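Capsid polyprotein (Turkey astrovirus 2, PDB 3TS3) forms the projecting spike of the astrovirus capsid as its P2 globular domain, part of a polyprotein that probably self-assembles into an icosahedral shell. Local coordinates at residues I109-P122 with L135-G147. Sequence-based numbering, arbitrary orientation.
Sequences IKDYTEPAIQKYYP and LNLAEGDPVISMG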
ATOM      1  N   ILE C 109     -18.332   0.934   9.597  1.00 10.48           N
ATOM      2  CA  ILE C 109     -17.552  -0.005  10.393  1.00 10.75           C
ATOM      3  C   ILE C 109     -18.406  -0.830  11.352  1.00 11.30           C
ATOM      4  O   ILE C 109     -18.049  -1.942  11.692  1.00 10.68           O
ATOM      5  CB  ILE C 109     -16.331   0.667  11.074  1.00 11.02           C
ATOM      6  CG1 ILE C 109     -15.340  -0.382  11.578  1.00 10.26           C
ATOM      7  CG2 ILE C 109     -16.761   1.622  12.178  1.00 10.46           C
ATOM      8  CD1 ILE C 109     -14.736  -1.235  10.495  1.00 12.22           C
ATOM      9  N   LYS C 110     -19.536  -0.273  11.758  1.00 12.41           N
ATOM     10  CA  LYS C 110     -20.442  -0.957  12.666  1.00 13.73           C
ATOM     11  C   LYS C 110     -21.631  -1.577  11.938  1.00 14.22           C
ATOM     12  O   LYS C 110     -22.638  -1.886  12.552  1.00 15.00           O
ATOM     13  CB  LYS C 110     -20.909  -0.030  13.788  1.00 13.76           C
ATOM     14  CG  LYS C 110     -19.782   0.497  14.650  1.00 16.23           C
ATOM     15  CD  LYS C 110     -20.341   1.312  15.791  1.00 20.07           C
ATOM     16  CE  LYS C 110     -19.266   2.091  16.501  1.00 22.41           C
ATOM     17  NZ  LYS C 110     -19.857   2.935  17.589  1.00 25.23           N
ATOM     18  N   ASP C 111     -21.505  -1.753  10.628  1.00 14.53           N
ATOM     19  CA  ASP C 111     -22.552  -2.385   9.844  1.00 15.35           C
ATOM     20  C   ASP C 111     -22.347  -3.890   9.878  1.00 15.57           C
ATOM     21  O   ASP C 111     -21.772  -4.468   8.974  1.00 15.14           O
ATOM     22  CB  ASP C 111     -22.535  -1.900   8.399  1.00 15.53           C
ATOM     23  CG  ASP C 111     -23.671  -2.471   7.598  1.00 17.29           C
ATOM     24  OD1 ASP C 111     -24.497  -3.175   8.208  1.00 19.04           O
ATOM     25  OD2 ASP C 111     -23.729  -2.236   6.380  1.00 19.62           O
ATOM     26  N   TYR C 112     -22.857  -4.498  10.939  1.00 16.41           N
ATOM     27  CA  TYR C 112     -22.683  -5.918  11.223  1.00 16.97           C
ATOM     28  C   TYR C 112     -23.356  -6.821  10.206  1.00 17.39           C
ATOM     29  O   TYR C 112     -23.074  -8.004  10.138  1.00 17.94           O
ATOM     30  CB  TYR C 112     -23.085  -6.239  12.661  1.00 16.98           C
ATOM     31  CG  TYR C 112     -22.198  -5.532  13.666  1.00 16.74           C
ATOM     32  CD1 TYR C 112     -20.881  -5.911  13.840  1.00 17.51           C
ATOM     33  CD2 TYR C 112     -22.676  -4.476  14.424  1.00 17.06           C
ATOM     34  CE1 TYR C 112     -20.073  -5.269  14.738  1.00 16.81           C
ATOM     35  CE2 TYR C 112     -21.876  -3.832  15.326  1.00 17.74           C
ATOM     36  CZ  TYR C 112     -20.574  -4.228  15.479  1.00 17.58           C
ATOM     37  OH  TYR C 112     -19.773  -3.579  16.381  1.00 18.89           O
ATOM     38  N   THR C 113     -24.245  -6.252   9.413  1.00 17.64           N
ATOM     39  CA  THR C 113     -24.847  -6.990   8.314  1.00 18.07           C
ATOM     40  C   THR C 113     -23.837  -7.317   7.200  1.00 17.34           C
ATOM     41  O   THR C 113     -24.010  -8.280   6.477  1.00 18.07           O
ATOM     42  CB  THR C 113     -26.139  -6.345   7.791  1.00 18.27           C
ATOM     43  OG1 THR C 113     -25.822  -5.192   7.017  1.00 20.81           O
ATOM     44  CG2 THR C 113     -27.029  -5.952   8.952  1.00 19.00           C
ATOM     45  N   GLU C 114     -22.775  -6.523   7.070  1.00 16.12           N
ATOM     46  CA  GLU C 114     -21.747  -6.839   6.082  1.00 14.79           C
ATOM     47  C   GLU C 114     -21.059  -8.131   6.499  1.00 14.23           C
ATOM     48  O   GLU C 114     -20.657  -8.274   7.640  1.00 13.90           O
ATOM     49  CB  GLU C 114     -20.696  -5.726   6.001  1.00 14.73           C
ATOM     50  CG  GLU C 114     -21.113  -4.498   5.238  1.00 14.67           C
ATOM     51  CD  GLU C 114     -21.217  -4.719   3.740  1.00 13.69           C
ATOM     52  OE1 GLU C 114     -20.797  -5.783   3.245  1.00 13.33           O
ATOM     53  OE2 GLU C 114     -21.713  -3.802   3.072  1.00 13.86           O
ATOM     54  N   PRO C 115     -20.869  -9.042   5.558  1.00 13.64           N
ATOM     55  CA  PRO C 115     -20.270 -10.339   5.869  1.00 13.68           C
ATOM     56  C   PRO C 115     -18.864 -10.197   6.447  1.00 13.26           C
ATOM     57  O   PRO C 115     -18.487 -10.961   7.316  1.00 13.75           O
ATOM     58  CB  PRO C 115     -20.236 -11.028   4.510  1.00 13.87           C
ATOM     59  CG  PRO C 115     -21.432 -10.479   3.812  1.00 14.21           C
ATOM     60  CD  PRO C 115     -21.514  -9.042   4.235  1.00 13.90           C
ATOM     61  N   ALA C 116     -18.112  -9.214   5.975  1.00 12.60           N
ATOM     62  CA  ALA C 116     -16.750  -9.002   6.460  1.00 11.96           C
ATOM     63  C   ALA C 116     -16.675  -8.643   7.938  1.00 11.65           C
ATOM     64  O   ALA C 116     -15.704  -8.955   8.603  1.00 11.41           O
ATOM     65  CB  ALA C 116     -16.015  -7.962   5.623  1.00 12.06           C
ATOM     66  N   ILE C 117     -17.693  -7.958   8.440  1.00 11.47           N
ATOM     67  CA  ILE C 117     -17.620  -7.430   9.786  1.00 11.90           C
ATOM     68  C   ILE C 117     -18.259  -8.339  10.814  1.00 12.23           C
ATOM     69  O   ILE C 117     -19.406  -8.717  10.691  1.00 13.04           O
ATOM     70  CB  ILE C 117     -18.270  -6.036   9.889  1.00 11.69           C
ATOM     71  CG1 ILE C 117     -17.748  -5.108   8.792  1.00 12.24           C
ATOM     72  CG2 ILE C 117     -18.050  -5.451  11.282  1.00 11.71           C
ATOM     73  CD1 ILE C 117     -18.483  -3.790   8.738  1.00 12.36           C
ATOM     74  N   GLN C 118     -17.495  -8.642  11.849  1.00 12.32           N
ATOM     75  CA  GLN C 118     -17.960  -9.503  12.925  1.00 12.73           C
ATOM     76  C   GLN C 118     -17.822  -8.785  14.261  1.00 12.80           C
ATOM     77  O   GLN C 118     -17.222  -7.726  14.340  1.00 12.24           O
ATOM     78  CB  GLN C 118     -17.204 -10.834  12.950  1.00 13.19           C
ATOM     79  CG  GLN C 118     -17.212 -11.581  11.628  1.00 14.56           C
ATOM     80  CD  GLN C 118     -18.563 -12.180  11.274  1.00 17.43           C
ATOM     81  OE1 GLN C 118     -19.457 -12.261  12.100  1.00 18.32           O
ATOM     82  NE2 GLN C 118     -18.700 -12.618  10.040  1.00 19.58           N
ATOM     83  N   LYS C 119     -18.408  -9.366  15.301  1.00 12.88           N
ATOM     84  CA  LYS C 119     -18.372  -8.770  16.620  1.00 13.46           C
ATOM     85  C   LYS C 119     -17.336  -9.502  17.433  1.00 13.19           C
ATOM     86  O   LYS C 119     -17.412 -10.701  17.601  1.00 13.47           O
ATOM     87  CB  LYS C 119     -19.735  -8.890  17.303  1.00 13.70           C
ATOM     88  CG  LYS C 119     -20.825  -8.065  16.650  1.00 15.99           C
ATOM     89  CD  LYS C 119     -22.171  -8.280  17.309  1.00 20.63           C
ATOM     90  CE  LYS C 119     -23.218  -7.348  16.734  1.00 22.70           C
ATOM     91  NZ  LYS C 119     -24.436  -7.299  17.576  1.00 25.60           N
ATOM     92  N   TYR C 120     -16.370  -8.761  17.951  1.00 12.89           N
ATOM     93  CA  TYR C 120     -15.285  -9.380  18.685  1.00 12.99           C
ATOM     94  C   TYR C 120     -15.803 -10.143  19.905  1.00 13.15           C
ATOM     95  O   TYR C 120     -16.675  -9.674  20.618  1.00 13.57           O
ATOM     96  CB  TYR C 120     -14.267  -8.320  19.104  1.00 13.00           C
ATOM     97  CG  TYR C 120     -13.222  -8.833  20.055  1.00 12.50           C
ATOM     98  CD1 TYR C 120     -12.293  -9.778  19.654  1.00 12.55           C
ATOM     99  CD2 TYR C 120     -13.169  -8.377  21.356  1.00 12.85           C
ATOM    100  CE1 TYR C 120     -11.346 -10.246  20.515  1.00 13.27           C
ATOM    101  CE2 TYR C 120     -12.224  -8.845  22.231  1.00 13.42           C
ATOM    102  CZ  TYR C 120     -11.311  -9.780  21.803  1.00 13.79           C
ATOM    103  OH  TYR C 120     -10.364 -10.253  22.666  1.00 15.07           O
ATOM    104  N   TYR C 121     -15.277 -11.344  20.110  1.00 13.20           N
ATOM    105  CA  TYR C 121     -15.658 -12.163  21.246  1.00 14.21           C
ATOM    106  C   TYR C 121     -14.410 -12.646  21.984  1.00 14.31           C
ATOM    107  O   TYR C 121     -13.672 -13.479  21.483  1.00 13.49           O
ATOM    108  CB  TYR C 121     -16.464 -13.357  20.736  1.00 14.48           C
ATOM    109  CG  TYR C 121     -17.166 -14.169  21.806  1.00 16.99           C
ATOM    110  CD1 TYR C 121     -18.219 -13.639  22.533  1.00 19.14           C
ATOM    111  CD2 TYR C 121     -16.795 -15.477  22.057  1.00 18.35           C
ATOM    112  CE1 TYR C 121     -18.867 -14.391  23.500  1.00 20.85           C
ATOM    113  CE2 TYR C 121     -17.430 -16.232  23.012  1.00 19.97           C
ATOM    114  CZ  TYR C 121     -18.461 -15.691  23.732  1.00 21.34           C
ATOM    115  OH  TYR C 121     -19.088 -16.459  24.686  1.00 23.12           O
ATOM    116  N   PRO C 122     -14.200 -12.160  23.200  1.00 14.56           N
ATOM    117  CA  PRO C 122     -13.013 -12.522  23.976  1.00 14.63           C
ATOM    118  C   PRO C 122     -12.911 -14.014  24.277  1.00 14.56           C
ATOM    119  O   PRO C 122     -11.815 -14.547  24.294  1.00 14.40           O
ATOM    120  CB  PRO C 122     -13.197 -11.743  25.278  1.00 15.26           C
ATOM    121  CG  PRO C 122     -14.078 -10.629  24.929  1.00 15.41           C
ATOM    122  CD  PRO C 122     -14.966 -11.076  23.830  1.00 14.91           C
ATOM    123  N   LEU C 135      -4.502  -5.316  23.759  1.00 14.94           N
ATOM    124  CA  LEU C 135      -5.441  -5.037  22.695  1.00 14.32           C
ATOM    125  C   LEU C 135      -6.496  -4.068  23.199  1.00 14.08           C
ATOM    126  O   LEU C 135      -6.954  -3.218  22.451  1.00 13.50           O
ATOM    127  CB  LEU C 135      -6.072  -6.314  22.166  1.00 13.96           C
ATOM    128  CG  LEU C 135      -5.175  -7.058  21.185  1.00 13.95           C
ATOM    129  CD1 LEU C 135      -5.748  -8.423  20.907  1.00 14.01           C
ATOM    130  CD2 LEU C 135      -5.023  -6.250  19.910  1.00 15.07           C
ATOM    131  N   ASN C 136      -6.878  -4.201  24.466  1.00 14.13           N
ATOM    132  CA  ASN C 136      -7.844  -3.283  25.059  1.00 14.44           C
ATOM    133  C   ASN C 136      -9.139  -3.154  24.258  1.00 14.04           C
ATOM    134  O   ASN C 136      -9.604  -2.063  23.977  1.00 13.89           O
ATOM    135  CB  ASN C 136      -7.218  -1.915  25.286  1.00 15.19           C
ATOM    136  CG  ASN C 136      -8.068  -1.033  26.163  1.00 17.07           C
ATOM    137  OD1 ASN C 136      -8.819  -1.517  26.995  1.00 21.26           O
ATOM    138  ND2 ASN C 136      -7.951   0.269  25.979  1.00 20.00           N
ATOM    139  N   LEU C 137      -9.711  -4.288  23.906  1.00 13.24           N
ATOM    140  CA  LEU C 137     -10.936  -4.329  23.138  1.00 13.25           C
ATOM    141  C   LEU C 137     -12.138  -4.573  24.032  1.00 13.37           C
ATOM    142  O   LEU C 137     -12.002  -5.026  25.162  1.00 14.33           O
ATOM    143  CB  LEU C 137     -10.856  -5.414  22.066  1.00 13.13           C
ATOM    144  CG  LEU C 137      -9.787  -5.264  20.984  1.00 12.77           C
ATOM    145  CD1 LEU C 137      -9.586  -6.573  20.245  1.00 12.95           C
ATOM    146  CD2 LEU C 137     -10.107  -4.136  20.013  1.00 12.35           C
ATOM    147  N   ALA C 138     -13.313  -4.278  23.500  1.00 13.30           N
ATOM    148  CA  ALA C 138     -14.560  -4.516  24.200  1.00 13.11           C
ATOM    149  C   ALA C 138     -15.326  -5.546  23.403  1.00 13.09           C
ATOM    150  O   ALA C 138     -15.260  -5.571  22.191  1.00 12.52           O
ATOM    151  CB  ALA C 138     -15.363  -3.233  24.312  1.00 12.82           C
ATOM    152  N   GLU C 139     -16.068  -6.394  24.092  1.00 13.69           N
ATOM    153  CA  GLU C 139     -16.834  -7.402  23.403  1.00 14.40           C
ATOM    154  C   GLU C 139     -17.795  -6.667  22.484  1.00 14.03           C
ATOM    155  O   GLU C 139     -18.425  -5.693  22.876  1.00 14.11           O
ATOM    156  CB  GLU C 139     -17.591  -8.276  24.410  1.00 15.13           C
ATOM    157  CG  GLU C 139     -18.340  -9.426  23.776  1.00 18.52           C
ATOM    158  CD  GLU C 139     -19.139 -10.250  24.772  1.00 22.95           C
ATOM    159  OE1 GLU C 139     -19.280  -9.824  25.932  1.00 25.78           O
ATOM    160  OE2 GLU C 139     -19.652 -11.313  24.378  1.00 25.16           O
ATOM    161  N   GLY C 140     -17.902  -7.151  21.256  1.00 13.11           N
ATOM    162  CA  GLY C 140     -18.746  -6.538  20.256  1.00 12.74           C
ATOM    163  C   GLY C 140     -18.068  -5.518  19.356  1.00 12.33           C
ATOM    164  O   GLY C 140     -18.678  -5.065  18.411  1.00 12.86           O
ATOM    165  N   ASP C 141     -16.812  -5.181  19.629  1.00 11.79           N
ATOM    166  CA  ASP C 141     -16.095  -4.244  18.763  1.00 11.34           C
ATOM    167  C   ASP C 141     -15.963  -4.872  17.391  1.00 10.72           C
ATOM    168  O   ASP C 141     -15.782  -6.066  17.284  1.00 10.85           O
ATOM    169  CB  ASP C 141     -14.697  -3.946  19.309  1.00 11.71           C
ATOM    170  CG  ASP C 141     -14.701  -2.873  20.384  1.00 13.02           C
ATOM    171  OD1 ASP C 141     -15.744  -2.240  20.591  1.00 15.32           O
ATOM    172  OD2 ASP C 141     -13.651  -2.677  21.006  1.00 13.72           O
ATOM    173  N   PRO C 142     -16.028  -4.068  16.339  1.00  9.94           N
ATOM    174  CA  PRO C 142     -15.921  -4.643  15.001  1.00  9.47           C
ATOM    175  C   PRO C 142     -14.580  -5.335  14.798  1.00  9.53           C
ATOM    176  O   PRO C 142     -13.563  -4.822  15.223  1.00  9.16           O
ATOM    177  CB  PRO C 142     -16.007  -3.415  14.097  1.00  9.23           C
ATOM    178  CG  PRO C 142     -16.885  -2.462  14.849  1.00  8.78           C
ATOM    179  CD  PRO C 142     -16.561  -2.692  16.312  1.00  9.36           C
ATOM    180  N   VAL C 143     -14.607  -6.505  14.173  1.00  9.40           N
ATOM    181  CA  VAL C 143     -13.394  -7.201  13.791  1.00  9.74           C
ATOM    182  C   VAL C 143     -13.510  -7.698  12.353  1.00  9.58           C
ATOM    183  O   VAL C 143     -14.569  -8.137  11.928  1.00  9.51           O
ATOM    184  CB  VAL C 143     -13.017  -8.341  14.767  1.00 10.10           C
ATOM    185  CG1 VAL C 143     -14.101  -9.393  14.847  1.00 11.51           C
ATOM    186  CG2 VAL C 143     -11.691  -8.959  14.371  1.00 11.26           C
ATOM    187  N   ILE C 144     -12.423  -7.580  11.605  1.00  9.16           N
ATOM    188  CA  ILE C 144     -12.419  -8.015  10.218  1.00  9.23           C
ATOM    189  C   ILE C 144     -11.242  -8.937   9.926  1.00  8.61           C
ATOM    190  O   ILE C 144     -10.112  -8.612  10.228  1.00  8.22           O
ATOM    191  CB  ILE C 144     -12.372  -6.813   9.252  1.00  9.37           C
ATOM    192  CG1 ILE C 144     -13.602  -5.921   9.443  1.00  9.75           C
ATOM    193  CG2 ILE C 144     -12.265  -7.285   7.807  1.00  9.71           C
ATOM    194  CD1 ILE C 144     -13.493  -4.571   8.753  1.00 10.76           C
ATOM    195  N   SER C 145     -11.529 -10.079   9.315  1.00  8.44           N
ATOM    196  CA  SER C 145     -10.503 -11.022   8.892  1.00  8.50           C
ATOM    197  C   SER C 145      -9.779 -10.478   7.663  1.00  8.26           C
ATOM    198  O   SER C 145     -10.408 -10.141   6.681  1.00  8.85           O
ATOM    199  CB  SER C 145     -11.184 -12.349   8.561  1.00  9.12           C
ATOM    200  OG  SER C 145     -10.354 -13.197   7.806  1.00  9.58           O
ATOM    201  N   MET C 146      -8.454 -10.404   7.726  1.00  8.29           N
ATOM    202  CA  MET C 146      -7.577  -9.837   6.754  0.50  7.67           C
ATOM    203  C   MET C 146      -6.456 -10.795   6.519  1.00  8.17           C
ATOM    204  O   MET C 146      -6.122 -11.631   7.324  1.00  8.32           O
ATOM    205  CB  MET C 146      -7.003  -8.486   7.213  0.50  7.46           C
ATOM    206  CG  MET C 146      -8.029  -7.445   7.678  0.50  5.32           C
ATOM    207  SD  MET C 146      -8.997  -6.744   6.324  0.50  3.34           S
ATOM    208  CE  MET C 146      -7.768  -5.799   5.422  0.50  4.26           C
ATOM    209  N   GLY C 147      -5.703 -10.546   5.487  1.00  7.88           N
ATOM    210  CA  GLY C 147      -4.445 -11.211   5.233  1.00  7.60           C
ATOM    211  C   GLY C 147      -3.502 -10.309   4.483  1.00  7.36           C
ATOM    212  O   GLY C 147      -3.935  -9.470   3.698  1.00  6.87           O
TER
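Tyr120, just past strand 117-119, meets Leu137 in the loop leading to strand 142-147, with which strand 117-119 pairs antiparallel in the antiparallel sheet of the spike domain. Leu137 CD1 stands 3.9 Å from the centroid of the Tyr120 ring and only 7° off its normal, a CH-pi contact centred over one face; Pro122 N lies over the opposite face, toward the rim, and Ala138 O meets the ring edge in plane. The ring gets there because Tyr120 CG is anti to the backbone N (chi1 171°). Within the strand pair, two reciprocal backbone hydrogen bonds join Gln118 and Val143, and Tyr120 N donates to Asp141 O at 2.8 Å. Gly140 N reaches Tyr120 O at 2.9 Å, nearly straight at 170° and on a carbonyl lone pair. Gly140 belongs to the type II turn from Ala138 to Asp141; Asp141 OD2 accepts Ala138 N at 3.0 Å from above the carboxylate plane, while its OD1 is hydrogen-bonded to Thr160. Pro142 packs on the same sheet face as Ile117, with its CB 4.0 Å from Ile117 CG2, the two lying side by side; Ile109 crosses Pro142 at about a right angle. At the second position of that turn, extended Glu139 lies alongside Tyr121 and salt-bridges Arg60, its OE2 sitting at the ring edge 3.3 Å from Tyr121 CE1. Tyr112 OH gives a weak hydrogen bond to Gly140 O and touches Pro142 CD at 3.3 Å.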